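Local coordinates for protein putative S-adenosyl-L-methionine-dependent Methyltransferase (PDB 3DLC) that binds S-adenosylmethionine and probably transfers its methyl group to an acceptor not yet established, possibly as a sterol-type methyltransferase, at residues A[135-141]-A[211-215]; A[100-104]-A[123-127]; A[25-31]-A[149-155]. All blocks are in the same frame, centred on the assembly; numbering follows the deposited sequence. Where two conformers were deposited one is given.

The three contacts lie in different parts of a Rossmann-like methyltransferase fold. Interaction 1 is a surface contact. It ties the end of helix 127-137 to the loop after strand 206-211 with a lysine, a tyrosine ring and two waters, and it does not touch the cofactor. Interaction 2 joins two loops, the second of which leads into the start of that same helix. It is partly buried, with a histidine bridge and a valine-on-tryptophan contact beside the adenine. Interaction 3 is also partly buried but has no hydrogen bond between its segments; it is aliphatic and aromatic. Interactions 2 and 3 both touch SAM, at its adenine and carboxylate ends, and their centres lie about 25 Å apart.

Interaction 1 (A[135-141]-A[211-215]); sequences YRILKSG and ISKTD
Segment 135-141 is the last turn of helix 127-137 followed by an extended run. L138 is the first to leave helical angles (-75/133), and the chain turns a corner at S140 and G141. Segment 211-215 is extended throughout. The closest CA atoms are those of S140 and K213, 5.0 Å apart. K213 is t at chi1 and chi2, bends at chi3 (-90°) and is t again at chi4. This brings its NZ to the carbonyls of Y135 and L138, where the helix ends: K213 NZ donates to Y135 O and L138 O, each at 2.7 Å. N110 also accepts from NZ. Y135 is t with chi2 at 64°, so its ring lies over the lysine. K213 CE is 3.9 Å from the Y135 ring centroid, a CH-pi contact, and K213 NZ is 4.9 Å from it, a cation-pi contact. I211 (m, t) packs at the ring edge, Y135 CE1 to I211 CG2 3.6 Å. L138 (t, p) sets CD2 3.8 Å from K213 CB. Y135 OH binds water 1 (2.9 Å) and water 2 (2.6 Å); water 1 donates to S212 O and water 2 to T214 O, each at 2.7 Å. G141, at phi 87°, donates N to K213 O at 2.8 Å. The K213 ammonium thus takes carbonyl oxygens at and just past the helix end, where this helix meets the end of strand 206-211 in a Rossmann-like methyltransferase.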
loop_
_atom_site.group_PDB
_atom_site.type_symbol
_atom_site.label_atom_id
_atom_site.label_comp_id
_atom_site.label_asym_id
_atom_site.label_seq_id
_atom_site.Cartn_x
_atom_site.Cartn_y
_atom_site.Cartn_z
ATOM N N TYR A 135 5.277 8.932 -9.186
ATOM C CA TYR A 135 5.079 9.202 -10.604
ATOM C C TYR A 135 6.352 8.932 -11.390
ATOM O O TYR A 135 6.270 8.440 -12.528
ATOM C CB TYR A 135 4.568 10.626 -10.833
ATOM C CG TYR A 135 3.825 10.821 -12.130
ATOM C CD1 TYR A 135 2.641 10.153 -12.354
ATOM C CD2 TYR A 135 4.263 11.675 -13.110
ATOM C CE1 TYR A 135 1.902 10.333 -13.475
ATOM C CE2 TYR A 135 3.498 11.892 -14.283
ATOM C CZ TYR A 135 2.318 11.207 -14.440
ATOM O OH TYR A 135 1.543 11.338 -15.573
ATOM N N ARG A 136 7.512 9.247 -10.795
ATOM C CA ARG A 136 8.757 9.030 -11.473
ATOM C C ARG A 136 8.980 7.559 -11.834
ATOM O O ARG A 136 9.456 7.238 -12.941
ATOM C CB ARG A 136 9.926 9.544 -10.624
ATOM C CG ARG A 136 11.281 9.329 -11.277
ATOM C CD ARG A 136 12.443 9.751 -10.366
ATOM N NE ARG A 136 12.553 8.960 -9.149
ATOM C CZ ARG A 136 13.017 7.714 -9.094
ATOM N NH1 ARG A 136 13.424 7.076 -10.180
ATOM N NH2 ARG A 136 13.060 7.095 -7.914
ATOM N N ILE A 137 8.691 6.667 -10.887
ATOM C CA ILE A 137 8.974 5.248 -11.094
ATOM C C ILE A 137 7.883 4.514 -11.889
ATOM O O ILE A 137 8.070 3.384 -12.292
ATOM C CB ILE A 137 9.276 4.497 -9.763
ATOM C CG1 ILE A 137 8.057 4.462 -8.830
ATOM C CG2 ILE A 137 10.527 5.086 -9.067
ATOM C CD1 ILE A 137 8.016 3.256 -7.934
ATOM N N LEU A 138 6.738 5.138 -12.088
ATOM C CA LEU A 138 5.630 4.571 -12.841
ATOM C C LEU A 138 5.943 4.614 -14.343
ATOM O O LEU A 138 6.369 5.640 -14.871
ATOM C CB LEU A 138 4.355 5.391 -12.530
ATOM C CG LEU A 138 3.024 4.862 -13.043
ATOM C CD1 LEU A 138 2.741 3.451 -12.497
ATOM C CD2 LEU A 138 1.901 5.831 -12.644
ATOM N N LYS A 139 5.704 3.490 -15.006
ATOM C CA LYS A 139 5.869 3.381 -16.439
ATOM C C LYS A 139 4.715 4.100 -17.140
ATOM O O LYS A 139 3.573 4.081 -16.684
ATOM C CB LYS A 139 5.895 1.898 -16.863
ATOM C CG LYS A 139 6.386 1.684 -18.276
ATOM C CD LYS A 139 6.325 0.191 -18.657
ATOM C CE LYS A 139 7.151 -0.654 -17.748
ATOM N NZ LYS A 139 7.129 -2.041 -18.283
ATOM N N SER A 140 5.026 4.730 -18.264
ATOM C CA SER A 140 3.992 5.312 -19.106
ATOM C C SER A 140 2.979 4.208 -19.415
ATOM O O SER A 140 3.330 3.119 -19.870
ATOM C CB SER A 140 4.604 5.890 -20.386
ATOM O OG SER A 140 3.629 6.515 -21.189
ATOM N N GLY A 141 1.712 4.515 -19.199
ATOM C CA GLY A 141 0.624 3.554 -19.297
ATOM C C GLY A 141 0.360 2.770 -18.028
ATOM O O GLY A 141 -0.586 2.021 -17.958
ATOM N N ILE A 211 -3.625 6.721 -10.185
ATOM C CA ILE A 211 -2.961 7.570 -11.152
ATOM C C ILE A 211 -2.704 6.754 -12.404
ATOM O O ILE A 211 -2.300 5.606 -12.337
ATOM C CB ILE A 211 -1.633 8.086 -10.579
ATOM C CG1 ILE A 211 -1.900 8.989 -9.359
ATOM C CG2 ILE A 211 -0.812 8.822 -11.646
ATOM C CD1 ILE A 211 -0.692 9.142 -8.426
ATOM N N SER A 212 -2.875 7.401 -13.551
ATOM C CA SER A 212 -2.508 6.841 -14.838
ATOM C C SER A 212 -1.432 7.690 -15.441
ATOM O O SER A 212 -1.684 8.841 -15.715
ATOM C CB SER A 212 -3.664 6.889 -15.811
ATOM O OG SER A 212 -4.669 6.000 -15.452
ATOM N N LYS A 213 -0.265 7.159 -15.744
ATOM C CA LYS A 213 0.740 7.965 -16.380
ATOM C C LYS A 213 0.488 7.983 -17.850
ATOM O O LYS A 213 0.471 6.964 -18.527
ATOM C CB LYS A 213 2.152 7.451 -16.096
ATOM C CG LYS A 213 3.202 8.309 -16.810
ATOM C CD LYS A 213 4.670 7.926 -16.630
ATOM C CE LYS A 213 5.282 8.600 -15.484
ATOM N NZ LYS A 213 6.724 8.331 -15.224
ATOM N N THR A 214 0.301 9.171 -18.360
ATOM C CA THR A 214 -0.024 9.353 -19.750
ATOM C C THR A 214 0.693 10.573 -20.275
ATOM O O THR A 214 1.113 11.431 -19.527
ATOM C CB THR A 214 -1.562 9.463 -19.905
ATOM O OG1 THR A 214 -1.955 9.204 -21.256
ATOM C CG2 THR A 214 -2.126 10.817 -19.387
ATOM N N ASP A 215 0.800 10.666 -21.590
ATOM C CA ASP A 215 1.427 11.823 -22.234
ATOM C C ASP A 215 0.659 13.073 -21.782
ATOM O O ASP A 215 -0.554 13.154 -21.940
ATOM C CB ASP A 215 1.413 11.672 -23.739
ATOM C CG ASP A 215 2.358 10.581 -24.248
ATOM O OD1 ASP A 215 3.327 10.202 -23.536
ATOM O OD2 ASP A 215 2.124 10.108 -25.380
HETATM O O HOH W 1 -1.333 11.503 -15.897
HETATM O O HOH W 2 2.301 12.807 -17.546
#

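Interaction 2 (A[100-104]-A[123-127]); sequences GDVHN and FWEDV. With SAM (S-adenosylmethionine), chain C.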
loop_
_atom_site.group_PDB
_atom_site.type_symbol
_atom_site.label_atom_id
_atom_site.label_comp_id
_atom_site.label_asym_id
_atom_site.label_seq_id
_atom_site.Cartn_x
_atom_site.Cartn_y
_atom_site.Cartn_z
ATOM N N GLY A 100 13.792 0.863 1.878
ATOM C CA GLY A 100 13.813 2.216 1.368
ATOM C C GLY A 100 12.533 2.950 1.668
ATOM O O GLY A 100 11.578 2.418 2.198
ATOM N N ASP A 101 12.540 4.214 1.288
ATOM C CA ASP A 101 11.517 5.198 1.624
ATOM C C ASP A 101 10.845 5.729 0.371
ATOM O O ASP A 101 11.499 5.971 -0.663
ATOM C CB ASP A 101 12.243 6.361 2.362
ATOM C CG ASP A 101 11.347 7.273 3.129
ATOM O OD1 ASP A 101 10.357 7.785 2.576
ATOM O OD2 ASP A 101 11.625 7.483 4.336
ATOM N N VAL A 102 9.532 5.910 0.456
ATOM C CA VAL A 102 8.737 6.448 -0.641
ATOM C C VAL A 102 9.253 7.824 -1.105
ATOM O O VAL A 102 9.020 8.233 -2.233
ATOM C CB VAL A 102 7.235 6.516 -0.251
ATOM C CG1 VAL A 102 6.962 7.562 0.825
ATOM C CG2 VAL A 102 6.380 6.738 -1.504
ATOM N N HIS A 103 9.956 8.531 -0.224
ATOM C CA HIS A 103 10.453 9.859 -0.584
ATOM C C HIS A 103 11.749 9.816 -1.365
ATOM O O HIS A 103 12.232 10.864 -1.804
ATOM C CB HIS A 103 10.656 10.739 0.643
ATOM C CG HIS A 103 9.409 10.963 1.424
ATOM N ND1 HIS A 103 9.044 10.144 2.463
ATOM C CD2 HIS A 103 8.398 11.852 1.270
ATOM C CE1 HIS A 103 7.890 10.569 2.957
ATOM N NE2 HIS A 103 7.475 11.598 2.248
ATOM N N ASN A 104 12.323 8.632 -1.548
ATOM C CA ASN A 104 13.571 8.497 -2.292
ATOM C C ASN A 104 13.690 7.038 -2.715
ATOM O O ASN A 104 14.455 6.254 -2.176
ATOM C CB ASN A 104 14.731 8.953 -1.414
ATOM C CG ASN A 104 16.022 8.904 -2.143
ATOM O OD1 ASN A 104 16.085 9.364 -3.268
ATOM N ND2 ASN A 104 17.079 8.384 -1.507
ATOM N N PHE A 123 0.394 7.781 6.723
ATOM C CA PHE A 123 1.513 8.104 7.615
ATOM C C PHE A 123 2.582 8.981 6.963
ATOM O O PHE A 123 3.401 9.567 7.671
ATOM C CB PHE A 123 2.206 6.818 8.113
ATOM C CG PHE A 123 1.316 5.925 8.924
ATOM C CD1 PHE A 123 0.933 6.265 10.208
ATOM C CD2 PHE A 123 0.879 4.721 8.423
ATOM C CE1 PHE A 123 0.131 5.363 10.959
ATOM C CE2 PHE A 123 0.115 3.867 9.155
ATOM C CZ PHE A 123 -0.293 4.206 10.403
ATOM N N TRP A 124 2.616 9.080 5.648
ATOM C CA TRP A 124 3.736 9.751 4.996
ATOM C C TRP A 124 3.857 11.209 5.313
ATOM O O TRP A 124 2.883 11.925 5.264
ATOM C CB TRP A 124 3.709 9.606 3.458
ATOM C CG TRP A 124 3.702 8.202 2.985
ATOM C CD1 TRP A 124 4.104 7.081 3.674
ATOM C CD2 TRP A 124 3.280 7.743 1.698
ATOM N NE1 TRP A 124 3.936 5.962 2.898
ATOM C CE2 TRP A 124 3.393 6.339 1.695
ATOM C CE3 TRP A 124 2.799 8.371 0.554
ATOM C CZ2 TRP A 124 3.054 5.577 0.586
ATOM C CZ3 TRP A 124 2.432 7.605 -0.531
ATOM C CH2 TRP A 124 2.560 6.224 -0.504
ATOM N N GLU A 125 5.084 11.617 5.622
ATOM C CA GLU A 125 5.424 13.025 5.796
ATOM C C GLU A 125 5.556 13.570 4.343
ATOM O O GLU A 125 5.595 12.795 3.427
ATOM C CB GLU A 125 6.766 13.126 6.574
ATOM C CG GLU A 125 6.696 12.537 7.993
ATOM C CD GLU A 125 8.060 12.374 8.694
ATOM O OE1 GLU A 125 9.119 12.693 8.099
ATOM O OE2 GLU A 125 8.060 11.904 9.857
ATOM N N ASP A 126 5.596 14.858 4.092
ATOM C CA ASP A 126 5.862 15.289 2.703
ATOM C C ASP A 126 5.289 14.475 1.516
ATOM O O ASP A 126 5.999 13.917 0.663
ATOM C CB ASP A 126 7.363 15.454 2.517
ATOM C CG ASP A 126 7.684 16.356 1.348
ATOM O OD1 ASP A 126 6.732 16.860 0.693
ATOM O OD2 ASP A 126 8.882 16.515 1.058
ATOM N N VAL A 127 3.971 14.514 1.442
ATOM C CA VAL A 127 3.275 13.742 0.429
ATOM C C VAL A 127 3.524 14.243 -0.992
ATOM O O VAL A 127 3.460 13.451 -1.926
ATOM C CB VAL A 127 1.788 13.572 0.722
ATOM C CG1 VAL A 127 1.617 12.669 1.971
ATOM C CG2 VAL A 127 1.085 14.899 0.890
HETATM N N SAM C . 0.859 -2.785 3.595
HETATM C CA SAM C . 0.829 -3.639 4.811
HETATM C C SAM C . -0.554 -4.192 5.016
HETATM O O SAM C . -1.504 -3.647 4.449
HETATM O OXT SAM C . -0.695 -5.136 5.786
HETATM C CB SAM C . 1.326 -2.865 6.017
HETATM C CG SAM C . 0.507 -1.681 6.419
HETATM S SD SAM C . 1.259 -0.895 7.858
HETATM C CE SAM C . -0.257 -0.257 8.515
HETATM C "C5'" SAM C . 2.107 0.616 7.154
HETATM C "C4'" SAM C . 3.549 0.453 6.585
HETATM O "O4'" SAM C . 4.105 1.568 5.815
HETATM C "C3'" SAM C . 4.600 0.033 7.643
HETATM O "O3'" SAM C . 5.122 -1.207 7.276
HETATM C "C2'" SAM C . 5.638 1.154 7.562
HETATM O "O2'" SAM C . 6.959 0.827 7.930
HETATM C "C1'" SAM C . 5.496 1.628 6.106
HETATM N N9 SAM C . 5.928 3.016 5.878
HETATM C C8 SAM C . 5.485 4.131 6.551
HETATM N N7 SAM C . 6.030 5.254 6.024
HETATM C C5 SAM C . 6.857 4.845 5.010
HETATM C C6 SAM C . 7.706 5.530 4.138
HETATM N N6 SAM C . 7.933 6.856 4.179
HETATM N N1 SAM C . 8.347 4.798 3.200
HETATM C C2 SAM C . 8.209 3.431 3.138
HETATM N N3 SAM C . 7.443 2.713 4.008
HETATM C C4 SAM C . 6.781 3.449 4.898
#
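The H103 ring is held at both nitrogens, between D101 of its own turn and E125 O of the other loop. NE2 donates to E125 O at only 2.5 Å, a very short hydrogen bond that joins the two loops. On the other side of the ring, H103 ND1 donates to D101 OD1 at 2.7 Å. The same oxygen accepts from H103 N at 2.9 Å, which makes an Asx turn. It also accepts from the adenine: SAM N6 to D101 OD1 is 3.1 Å. One carboxylate oxygen therefore orients the histidine and reads the amino group of the cofactor. The backbone is a type I turn from D101 to N104, with N104 N bonded to D101 O at 2.9 Å. Next to it, V102 N donates to SAM N1 at 3.2 Å. This pairing of an acidic side chain with the following backbone NH is how many Rossmann-like methyltransferases recognise adenine, in the loop after the strand at this edge of the sheet, here 95-99. D101 and V102 are observed binding residues for SAM. The apolar half of the contact lies behind this polar edge. V102 (p) sets CG1 over the W124 five-membered ring, 3.8 Å from its centroid and 7° off the normal, a CH-pi contact. W124 CD1 comes within 3.5 Å of SAM N7, so the indole borders the adenine at its edge, while W124 NE1 is bonded to S120. A130 and I134 of helix 127-137 pack on both V102 and W124. D126 is the N-cap of that helix, and its carboxylate also pairs with T129.

Interaction 3 (A[25-31]-A[149-155]); sequences FAPIYPI and GFGNKEL. With SAM (S-adenosylmethionine), chain C.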
loop_
_atom_site.group_PDB
_atom_site.type_symbol
_atom_site.label_atom_id
_atom_site.label_comp_id
_atom_site.label_asym_id
_atom_site.label_seq_id
_atom_site.Cartn_x
_atom_site.Cartn_y
_atom_site.Cartn_z
ATOM N N PHE A 25 -6.989 -9.523 9.643
ATOM C CA PHE A 25 -6.959 -8.907 8.320
ATOM C C PHE A 25 -6.712 -9.898 7.184
ATOM O O PHE A 25 -6.838 -9.548 6.016
ATOM C CB PHE A 25 -5.870 -7.825 8.202
ATOM C CG PHE A 25 -6.128 -6.533 8.898
ATOM C CD1 PHE A 25 -7.171 -6.340 9.774
ATOM C CD2 PHE A 25 -5.246 -5.504 8.697
ATOM C CE1 PHE A 25 -7.299 -5.127 10.446
ATOM C CE2 PHE A 25 -5.396 -4.297 9.363
ATOM C CZ PHE A 25 -6.415 -4.091 10.199
ATOM N N ALA A 26 -6.359 -11.136 7.511
ATOM C CA ALA A 26 -5.930 -12.065 6.460
ATOM C C ALA A 26 -6.847 -12.120 5.225
ATOM O O ALA A 26 -6.356 -12.139 4.097
ATOM C CB ALA A 26 -5.708 -13.482 7.000
ATOM N N PRO A 27 -8.173 -12.174 5.396
ATOM C CA PRO A 27 -9.010 -12.299 4.207
ATOM C C PRO A 27 -9.018 -11.101 3.262
ATOM O O PRO A 27 -9.374 -11.238 2.083
ATOM C CB PRO A 27 -10.414 -12.493 4.768
ATOM C CG PRO A 27 -10.362 -12.298 6.131
ATOM C CD PRO A 27 -8.962 -12.277 6.631
ATOM N N ILE A 28 -8.594 -9.941 3.755
ATOM C CA ILE A 28 -8.685 -8.753 2.900
ATOM C C ILE A 28 -7.667 -8.784 1.777
ATOM O O ILE A 28 -7.909 -8.206 0.712
ATOM C CB ILE A 28 -8.554 -7.438 3.679
ATOM C CG1 ILE A 28 -7.124 -7.103 4.072
ATOM C CG2 ILE A 28 -9.520 -7.443 4.882
ATOM C CD1 ILE A 28 -6.993 -5.917 4.988
ATOM N N TYR A 29 -6.530 -9.449 1.990
ATOM C CA TYR A 29 -5.443 -9.319 1.021
ATOM C C TYR A 29 -5.792 -9.995 -0.333
ATOM O O TYR A 29 -5.585 -9.377 -1.368
ATOM C CB TYR A 29 -4.109 -9.762 1.614
ATOM C CG TYR A 29 -3.758 -8.951 2.832
ATOM C CD1 TYR A 29 -3.245 -7.684 2.717
ATOM C CD2 TYR A 29 -3.922 -9.466 4.107
ATOM C CE1 TYR A 29 -2.946 -6.920 3.835
ATOM C CE2 TYR A 29 -3.625 -8.715 5.234
ATOM C CZ TYR A 29 -3.117 -7.466 5.098
ATOM O OH TYR A 29 -2.800 -6.753 6.243
ATOM N N PRO A 30 -6.311 -11.234 -0.320
ATOM C CA PRO A 30 -6.722 -11.799 -1.600
ATOM C C PRO A 30 -7.836 -11.005 -2.273
ATOM O O PRO A 30 -7.899 -10.955 -3.495
ATOM C CB PRO A 30 -7.143 -13.225 -1.269
ATOM C CG PRO A 30 -7.125 -13.317 0.181
ATOM C CD PRO A 30 -6.362 -12.213 0.768
ATOM N N ILE A 31 -8.738 -10.419 -1.496
ATOM C CA ILE A 31 -9.837 -9.634 -2.066
ATOM C C ILE A 31 -9.282 -8.359 -2.727
ATOM O O ILE A 31 -9.670 -8.007 -3.836
ATOM C CB ILE A 31 -10.908 -9.287 -1.002
ATOM C CG1 ILE A 31 -11.612 -10.575 -0.520
ATOM C CG2 ILE A 31 -11.915 -8.261 -1.509
ATOM C CD1 ILE A 31 -12.430 -11.280 -1.583
ATOM N N GLY A 149 -8.071 0.172 3.138
ATOM C CA GLY A 149 -9.379 -0.419 3.175
ATOM C C GLY A 149 -9.314 -1.908 3.410
ATOM O O GLY A 149 -8.267 -2.487 3.708
ATOM N N PHE A 150 -10.483 -2.510 3.220
ATOM C CA PHE A 150 -10.730 -3.904 3.575
ATOM C C PHE A 150 -11.247 -4.773 2.450
ATOM O O PHE A 150 -11.619 -5.891 2.678
ATOM C CB PHE A 150 -11.593 -3.968 4.847
ATOM C CG PHE A 150 -10.947 -3.246 5.970
ATOM C CD1 PHE A 150 -9.963 -3.860 6.731
ATOM C CD2 PHE A 150 -11.158 -1.874 6.145
ATOM C CE1 PHE A 150 -9.280 -3.185 7.721
ATOM C CE2 PHE A 150 -10.443 -1.172 7.116
ATOM C CZ PHE A 150 -9.515 -1.837 7.917
ATOM N N GLY A 151 -11.260 -4.226 1.244
ATOM C CA GLY A 151 -11.613 -4.994 0.060
ATOM C C GLY A 151 -13.085 -5.064 -0.293
ATOM O O GLY A 151 -13.422 -4.984 -1.470
ATOM N N ASN A 152 -13.949 -5.287 0.698
ATOM C CA ASN A 152 -15.381 -5.242 0.439
ATOM C C ASN A 152 -16.116 -4.879 1.725
ATOM O O ASN A 152 -15.529 -4.812 2.810
ATOM C CB ASN A 152 -15.855 -6.539 -0.209
ATOM C CG ASN A 152 -15.709 -7.753 0.688
ATOM O OD1 ASN A 152 -16.006 -7.688 1.873
ATOM N ND2 ASN A 152 -15.296 -8.886 0.110
ATOM N N LYS A 153 -17.414 -4.630 1.597
ATOM C CA LYS A 153 -18.194 -4.168 2.731
ATOM C C LYS A 153 -18.297 -5.199 3.838
ATOM O O LYS A 153 -18.264 -4.851 5.018
ATOM C CB LYS A 153 -19.599 -3.791 2.266
ATOM C CG LYS A 153 -20.483 -3.231 3.347
ATOM C CD LYS A 153 -21.863 -2.889 2.823
ATOM C CE LYS A 153 -22.714 -2.204 3.845
ATOM N NZ LYS A 153 -24.015 -1.818 3.243
ATOM N N GLU A 154 -18.454 -6.463 3.475
ATOM C CA GLU A 154 -18.652 -7.529 4.469
ATOM C C GLU A 154 -17.428 -7.626 5.382
ATOM O O GLU A 154 -17.546 -7.686 6.606
ATOM C CB GLU A 154 -18.959 -8.906 3.816
ATOM C CG GLU A 154 -19.082 -10.074 4.853
ATOM C CD GLU A 154 -19.640 -11.406 4.299
ATOM O OE1 GLU A 154 -19.850 -11.532 3.075
ATOM O OE2 GLU A 154 -19.829 -12.356 5.099
ATOM N N LEU A 155 -16.254 -7.648 4.773
ATOM C CA LEU A 155 -15.014 -7.710 5.539
ATOM C C LEU A 155 -14.787 -6.431 6.301
ATOM O O LEU A 155 -14.373 -6.447 7.457
ATOM C CB LEU A 155 -13.828 -8.041 4.641
ATOM C CG LEU A 155 -13.850 -9.417 3.982
ATOM C CD1 LEU A 155 -12.656 -9.543 3.070
ATOM C CD2 LEU A 155 -13.875 -10.540 5.036
HETATM N N SAM C . 0.859 -2.785 3.595
HETATM C CA SAM C . 0.829 -3.639 4.811
HETATM C C SAM C . -0.554 -4.192 5.016
HETATM O O SAM C . -1.504 -3.647 4.449
HETATM O OXT SAM C . -0.695 -5.136 5.786
HETATM C CB SAM C . 1.326 -2.865 6.017
HETATM C CG SAM C . 0.507 -1.681 6.419
HETATM S SD SAM C . 1.259 -0.895 7.858
HETATM C CE SAM C . -0.257 -0.257 8.515
HETATM C "C5'" SAM C . 2.107 0.616 7.154
HETATM C "C4'" SAM C . 3.549 0.453 6.585
HETATM O "O4'" SAM C . 4.105 1.568 5.815
HETATM C "C3'" SAM C . 4.600 0.033 7.643
HETATM O "O3'" SAM C . 5.122 -1.207 7.276
HETATM C "C2'" SAM C . 5.638 1.154 7.562
HETATM O "O2'" SAM C . 6.959 0.827 7.930
HETATM C "C1'" SAM C . 5.496 1.628 6.106
HETATM N N9 SAM C . 5.928 3.016 5.878
HETATM C C8 SAM C . 5.485 4.131 6.551
HETATM N N7 SAM C . 6.030 5.254 6.024
HETATM C C5 SAM C . 6.857 4.845 5.010
HETATM C C6 SAM C . 7.706 5.530 4.138
HETATM N N6 SAM C . 7.933 6.856 4.179
HETATM N N1 SAM C . 8.347 4.798 3.200
HETATM C C2 SAM C . 8.209 3.431 3.138
HETATM N N3 SAM C . 7.443 2.713 4.008
HETATM C C4 SAM C . 6.781 3.449 4.898
#
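F25 opens the first segment, and its ring receives the edge of F150 on one face. The two centroids are 5.5 Å apart and the planes meet at 80°, a T-shaped pair; F25 CE1 to F150 CE1 is 3.9 Å. P27 meets the first turn of helix 153-166, with P27 CB 4.0 Å from L155 CD2. I28 CD1 is 4.0 Å from F150 CD1, and I28 CG2 is 4.2 Å from L155 CD1 and 3.4 Å from F150 O. The CA-to-CB bond of Y29 points away from segment 149-155, and its hydroxyl reaches the cofactor: Y29 OH donates to SAM OXT at 2.7 Å. I31 CG1 lies 3.9 Å from L155 CD1, and I31 CG2 lies 3.6 Å from G151 O. G151 leaves room here, since a CB would clash with I31 CG2. N152 N-caps helix 153-166, with L155 N bonded to N152 OD1 at 2.9 Å. R118 bonds G149 O, makes a cation-pi contact with F150 and touches I28 and Y29. The arrangement is an apolar interface between residues around the start of helix 28-40 and the loop leading into helix 153-166, beside the carboxylate end of the SAM pocket in this Rossmann-like methyltransferase.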